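PDB 4AN8: CSE1 from Thermus thermophilus, which serves as a subunit of the Cascade ribonucleoprotein complex, part of the CRISPR adaptive immune system that targets foreign nucleic acids. Local coordinates for residues 163-168 against 250-255. Numbering follows the deposited sequence.
Sequences VHQAFA and RGVRLL. With ACT (acetate ion), chain D; ACT (acetate ion), chain C.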
loop_
_atom_site.group_PDB
_atom_site.type_symbol
_atom_site.label_atom_id
_atom_site.label_comp_id
_atom_site.label_asym_id
_atom_site.label_seq_id
_atom_site.Cartn_x
_atom_site.Cartn_y
_atom_site.Cartn_z
ATOM N N VAL A 163 5.602 -10.640 4.637
ATOM C CA VAL A 163 5.532 -9.899 3.402
ATOM C C VAL A 163 5.094 -10.839 2.278
ATOM O O VAL A 163 4.201 -10.512 1.500
ATOM C CB VAL A 163 6.881 -9.225 3.064
ATOM C CG1 VAL A 163 6.906 -8.799 1.576
ATOM C CG2 VAL A 163 7.137 -8.037 4.034
ATOM N N HIS A 164 5.727 -12.005 2.201
ATOM C CA HIS A 164 5.463 -12.908 1.077
ATOM C C HIS A 164 4.011 -13.358 1.012
ATOM O O HIS A 164 3.449 -13.458 -0.065
ATOM C CB HIS A 164 6.392 -14.130 1.139
ATOM C CG HIS A 164 6.355 -14.988 -0.088
ATOM N ND1 HIS A 164 6.790 -14.547 -1.322
ATOM C CD2 HIS A 164 5.960 -16.271 -0.268
ATOM C CE1 HIS A 164 6.649 -15.512 -2.208
ATOM N NE2 HIS A 164 6.143 -16.570 -1.595
ATOM N N GLN A 165 3.404 -13.618 2.166
ATOM C CA GLN A 165 2.007 -14.072 2.233
ATOM C C GLN A 165 1.005 -13.003 1.789
ATOM O O GLN A 165 -0.122 -13.334 1.380
ATOM C CB GLN A 165 1.652 -14.552 3.657
ATOM C CG GLN A 165 2.456 -15.761 4.149
ATOM C CD GLN A 165 2.141 -17.033 3.356
ATOM O OE1 GLN A 165 1.795 -16.965 2.186
ATOM N NE2 GLN A 165 2.221 -18.178 4.004
ATOM N N ALA A 166 1.382 -11.721 1.898
ATOM C CA ALA A 166 0.449 -10.668 1.507
ATOM C C ALA A 166 0.686 -10.231 0.061
ATOM O O ALA A 166 -0.262 -9.899 -0.655
ATOM C CB ALA A 166 0.537 -9.475 2.463
ATOM N N PHE A 167 1.946 -10.266 -0.379
ATOM C CA PHE A 167 2.328 -9.625 -1.642
ATOM C C PHE A 167 2.837 -10.538 -2.791
ATOM O O PHE A 167 3.107 -10.042 -3.894
ATOM C CB PHE A 167 3.383 -8.547 -1.368
ATOM C CG PHE A 167 2.857 -7.356 -0.632
ATOM C CD1 PHE A 167 2.150 -6.372 -1.299
ATOM C CD2 PHE A 167 3.084 -7.215 0.743
ATOM C CE1 PHE A 167 1.656 -5.267 -0.608
ATOM C CE2 PHE A 167 2.607 -6.125 1.434
ATOM C CZ PHE A 167 1.895 -5.140 0.748
ATOM N N ALA A 168 2.994 -11.839 -2.546
ATOM C CA ALA A 168 3.473 -12.714 -3.630
ATOM C C ALA A 168 2.564 -12.592 -4.849
ATOM O O ALA A 168 1.355 -12.839 -4.771
ATOM C CB ALA A 168 3.558 -14.187 -3.184
ATOM N N ARG A 250 0.928 -18.977 0.299
ATOM C CA ARG A 250 1.882 -19.985 -0.090
ATOM C C ARG A 250 2.094 -20.923 1.080
ATOM O O ARG A 250 1.905 -20.525 2.221
ATOM C CB ARG A 250 3.206 -19.328 -0.476
ATOM C CG ARG A 250 3.098 -18.348 -1.662
ATOM C CD ARG A 250 2.947 -19.097 -3.018
ATOM N NE ARG A 250 2.958 -18.146 -4.131
ATOM C CZ ARG A 250 1.879 -17.481 -4.544
ATOM N NH1 ARG A 250 0.692 -17.696 -3.963
ATOM N NH2 ARG A 250 1.971 -16.619 -5.547
ATOM N N GLY A 251 2.488 -22.169 0.789
ATOM C CA GLY A 251 2.939 -23.070 1.833
ATOM C C GLY A 251 4.390 -22.753 2.107
ATOM O O GLY A 251 5.216 -22.731 1.192
ATOM N N VAL A 252 4.721 -22.490 3.366
ATOM C CA VAL A 252 6.101 -22.199 3.716
ATOM C C VAL A 252 6.414 -22.920 4.997
ATOM O O VAL A 252 5.565 -23.011 5.893
ATOM C CB VAL A 252 6.332 -20.684 3.955
ATOM C CG1 VAL A 252 7.754 -20.443 4.463
ATOM C CG2 VAL A 252 6.057 -19.877 2.685
ATOM N N ARG A 253 7.629 -23.447 5.092
ATOM C CA ARG A 253 8.136 -23.900 6.377
ATOM C C ARG A 253 9.595 -23.510 6.551
ATOM O O ARG A 253 10.495 -24.174 6.003
ATOM C CB ARG A 253 8.004 -25.409 6.553
ATOM C CG ARG A 253 7.752 -25.766 7.993
ATOM C CD ARG A 253 8.772 -26.723 8.552
ATOM N NE ARG A 253 8.804 -27.992 7.838
ATOM C CZ ARG A 253 9.646 -28.981 8.124
ATOM N NH1 ARG A 253 10.517 -28.847 9.117
ATOM N NH2 ARG A 253 9.616 -30.103 7.423
ATOM N N LEU A 254 9.819 -22.446 7.317
ATOM C CA LEU A 254 11.178 -21.994 7.598
ATOM C C LEU A 254 11.935 -23.098 8.319
ATOM O O LEU A 254 11.404 -23.728 9.223
ATOM C CB LEU A 254 11.152 -20.752 8.472
ATOM C CG LEU A 254 10.289 -19.635 7.919
ATOM C CD1 LEU A 254 10.201 -18.517 8.949
ATOM C CD2 LEU A 254 10.813 -19.120 6.558
ATOM N N LEU A 255 13.175 -23.323 7.909
ATOM C CA LEU A 255 14.025 -24.318 8.544
ATOM C C LEU A 255 15.024 -23.639 9.515
ATOM O O LEU A 255 15.768 -22.734 9.133
ATOM C CB LEU A 255 14.766 -25.134 7.467
ATOM C CG LEU A 255 13.888 -25.761 6.363
ATOM C CD1 LEU A 255 14.708 -26.677 5.413
ATOM C CD2 LEU A 255 12.714 -26.522 6.975
HETATM C C ACT D . 5.230 -17.724 -6.686
HETATM O O ACT D . 4.803 -16.903 -5.819
HETATM O OXT ACT D . 5.909 -18.699 -6.251
HETATM C CH3 ACT D . 4.945 -17.539 -8.159
HETATM C C ACT C . 7.431 -11.034 -2.691
HETATM O O ACT C . 7.488 -11.146 -1.427
HETATM O OXT ACT C . 7.693 -12.089 -3.364
HETATM C CH3 ACT C . 7.060 -9.717 -3.355
#
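Arg250 meets the last turn of helix 154-167 with backbone and side chain, a worked example of an amide pairing with a strand's peptide groups. Gln165 OE1 accepts Arg250 N at 2.9 Å, on an in-plane lone pair, while Gln165 NE2 donates to Arg250 O at 3.0 Å in a straighter bond (163°); together they fix the amide's rotation. Followed outward, Arg250 CB lies 3.8 Å from Gln165 OE1, and CG, anti to the carbonyl carbon, packs 3.5 Å from His164 NE2, a nitrogen hydrogen-bonded to Tyr266 OH. Tyr266 belongs to strand 261-273, the antiparallel neighbour of strand 250-256 in a mixed sheet, and the helix end runs nearly antiparallel to strand 250-255. The Arg250 chain bends at chi2 (-75°), which puts CD 4.0 Å from O of the chain D acetate. Arg250 NE and NH2 both donate to this acetate O at the guanidinium edge, NE to O being 2.8 Å; the ion probably came from the crystallisation liquor, and NH2 also donates a hydrogen bond to Lys182 O. Ala168 CB, just past the helix, sits 3.6 Å above one guanidinium face and also over one of the His164 ring, near the rim of each; the planes stand 85° apart.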